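Local coordinates for protein endo-beta-1,4-mannanase (Alicyclobacillus acidocaldarius, PDB 4CD8) that hydrolyses internal beta-1,4-mannosidic linkages of mannans, as a family GH113 glycoside hydrolase built on a TIM barrel, at residues G184-V189 with R210-V215; T178-H183 with L197-A202. All blocks are in the same frame, centred on the assembly; numbering follows the deposited sequence.

Overall arrangement
Two neighbouring strands of the TIM barrel and the helix that follows them are joined here. Coming from the N terminus, strand 176-182 enters interaction 2 and runs on directly into the loop segment G184-V189 of interaction 1. The chain then returns to strand 197-201, where interaction 2 closes over 13 intervening residues, and reaches helix 209-223, where interaction 1 closes over 20. The two contacts therefore cross along the chain, their segments alternating, with centres about 11 Å apart. They also touch: E186 OE2 probably shares a hydrogen bond with S200 OG, and V189 packs on C181. Interaction 2 is buried in the barrel wall, whereas interaction 1 lies near the surface.

Interaction 1. Residues G184-V189 with R210-V215; sequences GREEHV and RDRVPV
R212 reaches from helix 209-223 to the carboxylates of E186 and E187, forming a three-residue salt-bridge network at the periphery of the TIM barrel. It joins the loop after strand 176-182 to the helix that follows strand 197-201. The guanidinium grips E187 end-on with two nitrogens, one to each oxygen: R212 NH2 lies 2.8 Å from E187 OE1, while R212 NH1 stands 3.0 Å from E187 OE2 in the straighter bond, with an N-H...O angle of 166°. Both carboxylate oxygens are met on their syn side, and the two planes are turned 32° apart, so the pairing is twisted and not coplanar.

NH2 has a second acidic partner, E186 OE1, also at 2.8 Å from R212 NH2. Here the nitrogen comes from above the carboxylate plane, although the oxygen stays close to the plane of the guanidinium. With CG anti to its backbone N (chi1 -173°), R212 sets out beside its own carbonyl carbon and then bends at chi2. Its remaining NE bonds to Y204 OH, a hydroxyl that also meets E186 OE2; Y204 thus bridges the arginine and the buried glutamate. The positive guanidinium between them probably offsets the repulsion of the two carboxylates.

Beyond the salt bridges the contact is slight. V215, about one turn further along the helix, rests CG1 by van der Waals contact against the carboxylate of E187, 3.8 Å from E187 OE2. Close to R212 NH2, obliquely to the guanidinium, G184 brings its backbone in at positive phi, a conformation suited to glycine, and places G184 CA 3.4 Å from R212 NH2.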
ATOM      1  N   GLY A 184       9.662   5.889  -8.758  1.00 16.73           N
ATOM      2  CA  GLY A 184      10.753   5.762  -9.704  1.00 17.21           C
ATOM      3  C   GLY A 184      10.801   4.462 -10.477  1.00 16.67           C
ATOM      4  O   GLY A 184      11.703   4.286 -11.314  1.00 17.23           O
ATOM      5  N   ARG A 185       9.851   3.548 -10.205  1.00 15.17           N
ATOM      6  CA  ARG A 185       9.848   2.251 -10.922  1.00 15.50           C
ATOM      7  C   ARG A 185       8.689   2.097 -11.856  1.00 15.06           C
ATOM      8  O   ARG A 185       8.616   1.065 -12.559  1.00 15.60           O
ATOM      9  CB  ARG A 185       9.844   1.061  -9.967  1.00 14.83           C
ATOM     10  CG  ARG A 185      11.087   1.003  -9.043  1.00 15.39           C
ATOM     11  CD  ARG A 185      12.327   0.544  -9.822  1.00 16.21           C
ATOM     12  NE  ARG A 185      12.108  -0.785 -10.410  1.00 15.56           N
ATOM     13  CZ  ARG A 185      12.841  -1.335 -11.375  1.00 15.95           C
ATOM     14  NH1 ARG A 185      13.910  -0.722 -11.875  1.00 18.25           N
ATOM     15  NH2 ARG A 185      12.540  -2.558 -11.802  1.00 18.05           N
ATOM     16  N   GLU A 186       7.822   3.098 -11.900  1.00 14.93           N
ATOM     17  CA  GLU A 186       6.592   3.013 -12.718  1.00 15.09           C
ATOM     18  C   GLU A 186       6.902   2.689 -14.156  1.00 14.99           C
ATOM     19  O   GLU A 186       6.211   1.848 -14.770  1.00 16.63           O
ATOM     20  CB  GLU A 186       5.771   4.319 -12.619  1.00 15.96           C
ATOM     21  CG  GLU A 186       5.177   4.591 -11.239  1.00 16.64           C
ATOM     22  CD  GLU A 186       6.049   5.486 -10.352  1.00 15.85           C
ATOM     23  OE1 GLU A 186       7.277   5.505 -10.541  1.00 15.79           O
ATOM     24  OE2 GLU A 186       5.472   6.167  -9.492  1.00 16.23           O
ATOM     25  N   GLU A 187       7.938   3.304 -14.694  1.00 16.27           N
ATOM     26  CA  GLU A 187       8.293   3.116 -16.096  1.00 17.34           C
ATOM     27  C   GLU A 187       9.158   1.878 -16.332  1.00 16.70           C
ATOM     28  O   GLU A 187       9.391   1.495 -17.463  1.00 19.44           O
ATOM     29  CB  GLU A 187       8.954   4.386 -16.691  1.00 19.66           C
ATOM     30  CG  GLU A 187      10.323   4.762 -16.121  1.00 19.77           C
ATOM     31  CD  GLU A 187      10.245   5.642 -14.888  1.00 17.62           C
ATOM     32  OE1 GLU A 187       9.553   5.266 -13.932  1.00 21.11           O
ATOM     33  OE2 GLU A 187      10.908   6.709 -14.855  1.00 22.20           O
ATOM     34  N   HIS A 188       9.590   1.208 -15.259  1.00 16.38           N
ATOM     35  CA  HIS A 188      10.524   0.107 -15.384  1.00 15.53           C
ATOM     36  C   HIS A 188       9.919  -1.300 -15.289  1.00 16.24           C
ATOM     37  O   HIS A 188      10.516  -2.280 -15.776  1.00 19.46           O
ATOM     38  CB  HIS A 188      11.605   0.282 -14.337  1.00 17.83           C
ATOM     39  CG  HIS A 188      12.494   1.441 -14.617  1.00 17.54           C
ATOM     40  ND1 HIS A 188      12.516   2.577 -13.841  1.00 22.13           N
ATOM     41  CD2 HIS A 188      13.384   1.649 -15.605  1.00 21.57           C
ATOM     42  CE1 HIS A 188      13.413   3.421 -14.318  1.00 21.40           C
ATOM     43  NE2 HIS A 188      13.959   2.880 -15.384  1.00 31.80           N
ATOM     44  N   VAL A 189       8.746  -1.399 -14.690  1.00 15.96           N
ATOM     45  CA  VAL A 189       8.085  -2.673 -14.511  1.00 14.32           C
ATOM     46  C   VAL A 189       7.587  -3.164 -15.884  1.00 15.68           C
ATOM     47  O   VAL A 189       7.015  -2.385 -16.669  1.00 15.95           O
ATOM     48  CB  VAL A 189       6.904  -2.529 -13.555  1.00 14.29           C
ATOM     49  CG1 VAL A 189       5.980  -3.767 -13.571  1.00 15.24           C
ATOM     50  CG2 VAL A 189       7.414  -2.294 -12.149  1.00 15.36           C
ATOM     51  N   ARG A 210       5.925  18.165  -9.651  1.00 29.49           N
ATOM     52  CA  ARG A 210       5.515  18.730 -10.923  1.00 30.75           C
ATOM     53  C   ARG A 210       6.327  18.112 -12.086  1.00 27.91           C
ATOM     54  O   ARG A 210       5.779  17.850 -13.152  1.00 28.64           O
ATOM     55  CB  ARG A 210       5.629  20.263 -10.879  1.00 35.45           C
ATOM     56  N   ASP A 211       7.623  17.873 -11.873  1.00 28.13           N
ATOM     57  CA  ASP A 211       8.465  17.282 -12.927  1.00 29.62           C
ATOM     58  C   ASP A 211       8.195  15.793 -13.153  1.00 27.39           C
ATOM     59  O   ASP A 211       8.490  15.278 -14.217  1.00 27.49           O
ATOM     60  CB  ASP A 211       9.967  17.458 -12.633  1.00 40.35           C
ATOM     61  CG  ASP A 211      10.464  18.901 -12.852  1.00 36.32           C
ATOM     62  OD1 ASP A 211       9.741  19.697 -13.491  1.00 44.98           O
ATOM     63  OD2 ASP A 211      11.582  19.231 -12.382  1.00 56.55           O
ATOM     64  N   ARG A 212       7.654  15.118 -12.150  1.00 26.04           N
ATOM     65  CA  ARG A 212       7.370  13.689 -12.255  1.00 22.62           C
ATOM     66  C   ARG A 212       6.072  13.335 -12.957  1.00 21.01           C
ATOM     67  O   ARG A 212       5.956  12.238 -13.541  1.00 22.30           O
ATOM     68  CB  ARG A 212       7.339  13.067 -10.855  1.00 23.96           C
ATOM     69  CG  ARG A 212       7.212  11.544 -10.826  1.00 17.63           C
ATOM     70  CD  ARG A 212       8.387  10.854 -11.499  1.00 22.66           C
ATOM     71  NE  ARG A 212       8.288   9.390 -11.461  1.00 22.04           N
ATOM     72  CZ  ARG A 212       8.970   8.547 -12.254  1.00 20.32           C
ATOM     73  NH1 ARG A 212       9.792   8.979 -13.204  1.00 19.58           N
ATOM     74  NH2 ARG A 212       8.811   7.240 -12.098  1.00 19.64           N
ATOM     75  N   VAL A 213       5.098  14.229 -12.887  1.00 20.79           N
ATOM     76  CA  VAL A 213       3.782  13.993 -13.438  1.00 22.71           C
ATOM     77  C   VAL A 213       3.807  13.552 -14.907  1.00 22.85           C
ATOM     78  O   VAL A 213       3.118  12.587 -15.249  1.00 23.93           O
ATOM     79  CB  VAL A 213       2.858  15.221 -13.217  1.00 25.61           C
ATOM     80  CG1 VAL A 213       1.574  15.070 -13.998  1.00 24.60           C
ATOM     81  CG2 VAL A 213       2.505  15.354 -11.741  1.00 26.91           C
ATOM     82  N   PRO A 214       4.637  14.191 -15.758  1.00 21.14           N
ATOM     83  CA  PRO A 214       4.578  13.776 -17.160  1.00 26.07           C
ATOM     84  C   PRO A 214       4.943  12.335 -17.397  1.00 20.97           C
ATOM     85  O   PRO A 214       4.349  11.672 -18.273  1.00 21.70           O
ATOM     86  CB  PRO A 214       5.580  14.711 -17.851  1.00 26.04           C
ATOM     87  CG  PRO A 214       5.623  15.922 -16.994  1.00 27.85           C
ATOM     88  CD  PRO A 214       5.405  15.436 -15.588  1.00 23.88           C
ATOM     89  N   VAL A 215       5.881  11.812 -16.615  1.00 20.81           N
ATOM     90  CA  VAL A 215       6.275  10.425 -16.784  1.00 20.38           C
ATOM     91  C   VAL A 215       5.155   9.497 -16.300  1.00 18.73           C
ATOM     92  O   VAL A 215       4.891   8.476 -16.912  1.00 18.80           O
ATOM     93  CB  VAL A 215       7.581  10.110 -16.048  1.00 23.22           C
ATOM     94  CG1 VAL A 215       7.877   8.612 -16.133  1.00 23.66           C
ATOM     95  CG2 VAL A 215       8.709  10.919 -16.654  1.00 24.46           C
TER

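Interaction 2. Residues T178-H183 with L197-A202; sequences TYNCNH and LISSSA
T178 OG1 donates to L197 O at 2.7 Å, approaching from above the carbonyl plane, and the same hydroxyl lies 3.0 Å from S199 OG. Y179 O is also close to that serine oxygen, 3.1 Å from S199 OG. Further along, the backbones pair more regularly: C181 N bonds to S199 O at 2.9 Å, and S201 N meets C181 O at 2.8 Å, nearly along the C=O axis. These are parallel neighbours in the TIM barrel wall, strands 176-182 and 197-201, with their short segments inclined at 36°. N180, S199 and S201 project from the same face of the sheet. A chi1 of 168° puts N180 CG anti to its backbone N, and beyond it N180 ND2 donates to S201 OG on the next strand at 2.9 Å. That hydroxyl also bonds to E151, a residue of the inhibitor pocket, and the S201 side chain itself is about 5 Å from the bound mannoimidazole. N180 OD1 is held by K93. On the opposite face, C181 SG packs 3.8 Å from S200 CB.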
ATOM      1  N   THR A 178      -3.865  -5.156  -8.477  1.00 13.82           N
ATOM      2  CA  THR A 178      -2.799  -4.219  -8.747  1.00 11.02           C
ATOM      3  C   THR A 178      -1.475  -4.785  -8.238  1.00 13.71           C
ATOM      4  O   THR A 178      -1.500  -5.700  -7.404  1.00 13.71           O
ATOM      5  CB  THR A 178      -3.079  -2.846  -8.091  1.00 11.62           C
ATOM      6  OG1 THR A 178      -2.178  -1.879  -8.631  1.00 14.07           O
ATOM      7  CG2 THR A 178      -2.947  -2.903  -6.534  1.00 13.69           C
ATOM      8  N   TYR A 179      -0.377  -4.264  -8.792  1.00 11.65           N
ATOM      9  CA  TYR A 179       0.975  -4.412  -8.198  1.00 11.16           C
ATOM     10  C   TYR A 179       1.406  -2.992  -7.892  1.00 13.78           C
ATOM     11  O   TYR A 179       1.266  -2.103  -8.721  1.00 13.22           O
ATOM     12  CB  TYR A 179       1.948  -5.033  -9.223  1.00 14.90           C
ATOM     13  CG  TYR A 179       3.363  -4.978  -8.722  1.00 13.47           C
ATOM     14  CD1 TYR A 179       3.739  -5.813  -7.681  1.00 13.06           C
ATOM     15  CD2 TYR A 179       4.279  -4.119  -9.243  1.00 14.85           C
ATOM     16  CE1 TYR A 179       5.021  -5.748  -7.164  1.00 15.07           C
ATOM     17  CE2 TYR A 179       5.572  -4.053  -8.741  1.00 14.70           C
ATOM     18  CZ  TYR A 179       5.912  -4.867  -7.697  1.00 15.08           C
ATOM     19  OH  TYR A 179       7.167  -4.768  -7.215  1.00 14.89           O
ATOM     20  N   ASN A 180       1.980  -2.804  -6.703  1.00 12.75           N
ATOM     21  CA  ASN A 180       2.434  -1.520  -6.181  1.00 12.48           C
ATOM     22  C   ASN A 180       3.933  -1.457  -6.306  1.00 12.74           C
ATOM     23  O   ASN A 180       4.650  -2.102  -5.512  1.00 14.80           O
ATOM     24  CB  ASN A 180       1.908  -1.483  -4.727  1.00 14.18           C
ATOM     25  CG  ASN A 180       2.453  -0.395  -3.814  1.00 14.97           C
ATOM     26  OD1 ASN A 180       2.063  -0.439  -2.655  1.00 16.69           O
ATOM     27  ND2 ASN A 180       3.230   0.572  -4.283  1.00 15.98           N
ATOM     28  N   CYS A 181       4.450  -0.716  -7.281  1.00 15.51           N
ATOM     29  CA  CYS A 181       5.902  -0.564  -7.414  1.00 15.72           C
ATOM     30  C   CYS A 181       6.393   0.581  -6.537  1.00 13.31           C
ATOM     31  O   CYS A 181       5.614   1.384  -6.057  1.00 14.49           O
ATOM     32  CB  CYS A 181       6.346  -0.353  -8.866  1.00 16.73           C
ATOM     33  SG  CYS A 181       5.822   1.201  -9.561  1.00 15.07           S
ATOM     34  N   ASN A 182       7.697   0.640  -6.352  1.00 14.03           N
ATOM     35  CA  ASN A 182       8.260   1.816  -5.676  1.00 14.77           C
ATOM     36  C   ASN A 182       8.228   3.080  -6.546  1.00 15.83           C
ATOM     37  O   ASN A 182       8.228   3.006  -7.761  1.00 16.00           O
ATOM     38  CB  ASN A 182       9.675   1.508  -5.294  1.00 16.79           C
ATOM     39  CG  ASN A 182      10.185   2.399  -4.181  1.00 16.51           C
ATOM     40  OD1 ASN A 182       9.413   2.905  -3.380  1.00 18.00           O
ATOM     41  ND2 ASN A 182      11.482   2.567  -4.137  1.00 17.98           N
ATOM     42  N   HIS A 183       8.225   4.253  -5.926  1.00 16.32           N
ATOM     43  CA  HIS A 183       8.460   5.481  -6.688  1.00 16.66           C
ATOM     44  C   HIS A 183       9.732   5.344  -7.534  1.00 15.60           C
ATOM     45  O   HIS A 183      10.739   4.727  -7.109  1.00 18.44           O
ATOM     46  CB  HIS A 183       8.563   6.711  -5.765  1.00 18.27           C
ATOM     47  CG  HIS A 183       9.603   6.583  -4.703  1.00 19.38           C
ATOM     48  ND1 HIS A 183      10.901   6.984  -4.909  1.00 23.09           N
ATOM     49  CD2 HIS A 183       9.553   6.082  -3.449  1.00 20.36           C
ATOM     50  CE1 HIS A 183      11.608   6.755  -3.811  1.00 25.38           C
ATOM     51  NE2 HIS A 183      10.811   6.217  -2.906  1.00 25.21           N
ATOM     52  N   LEU A 197      -4.664  -2.452 -12.680  1.00 14.37           N
ATOM     53  CA  LEU A 197      -4.325  -1.081 -12.330  1.00 14.57           C
ATOM     54  C   LEU A 197      -2.850  -0.981 -12.017  1.00 14.44           C
ATOM     55  O   LEU A 197      -2.307  -1.823 -11.293  1.00 14.41           O
ATOM     56  CB  LEU A 197      -5.092  -0.612 -11.076  1.00 17.25           C
ATOM     57  CG  LEU A 197      -6.613  -0.628 -11.191  1.00 21.92           C
ATOM     58  CD1 LEU A 197      -7.256  -0.748  -9.820  1.00 22.87           C
ATOM     59  CD2 LEU A 197      -7.057   0.640 -11.908  1.00 25.67           C
ATOM     60  N   ILE A 198      -2.229   0.059 -12.530  1.00 14.65           N
ATOM     61  CA  ILE A 198      -0.834   0.355 -12.191  1.00 15.38           C
ATOM     62  C   ILE A 198      -0.858   1.157 -10.902  1.00 14.74           C
ATOM     63  O   ILE A 198      -1.642   2.069 -10.796  1.00 14.58           O
ATOM     64  CB  ILE A 198      -0.165   1.207 -13.304  1.00 16.76           C
ATOM     65  CG1 ILE A 198      -0.063   0.383 -14.579  1.00 17.12           C
ATOM     66  CG2 ILE A 198       1.216   1.619 -12.927  1.00 16.53           C
ATOM     67  CD1 ILE A 198       0.366   1.158 -15.806  1.00 20.26           C
ATOM     68  N   SER A 199      -0.012   0.800  -9.918  1.00 14.21           N
ATOM     69  CA  SER A 199       0.101   1.649  -8.723  1.00 14.25           C
ATOM     70  C   SER A 199       1.503   1.760  -8.203  1.00 15.15           C
ATOM     71  O   SER A 199       2.356   0.931  -8.489  1.00 14.29           O
ATOM     72  CB  SER A 199      -0.804   1.140  -7.601  1.00 14.68           C
ATOM     73  OG  SER A 199      -0.392  -0.104  -7.072  1.00 14.87           O
ATOM     74  N   SER A 200       1.739   2.851  -7.450  1.00 14.68           N
ATOM     75  CA  SER A 200       3.067   3.058  -6.925  1.00 14.26           C
ATOM     76  C   SER A 200       3.042   3.640  -5.523  1.00 14.19           C
ATOM     77  O   SER A 200       2.019   4.107  -5.051  1.00 14.16           O
ATOM     78  CB  SER A 200       3.908   3.952  -7.825  1.00 16.48           C
ATOM     79  OG  SER A 200       3.340   5.227  -7.908  1.00 18.81           O
ATOM     80  N   SER A 201       4.200   3.524  -4.866  1.00 16.15           N
ATOM     81  CA  SER A 201       4.452   4.152  -3.565  1.00 16.81           C
ATOM     82  C   SER A 201       5.051   5.487  -3.882  1.00 15.40           C
ATOM     83  O   SER A 201       6.250   5.617  -4.016  1.00 19.22           O
ATOM     84  CB  SER A 201       5.411   3.296  -2.727  1.00 16.39           C
ATOM     85  OG  SER A 201       4.765   2.109  -2.298  1.00 16.56           O
ATOM     86  N   ALA A 202       4.178   6.465  -4.072  1.00 17.00           N
ATOM     87  CA  ALA A 202       4.523   7.739  -4.684  1.00 18.41           C
ATOM     88  C   ALA A 202       5.036   8.745  -3.665  1.00 18.94           C
ATOM     89  O   ALA A 202       4.503   9.855  -3.527  1.00 19.88           O
ATOM     90  CB  ALA A 202       3.327   8.298  -5.427  1.00 20.05           C
TER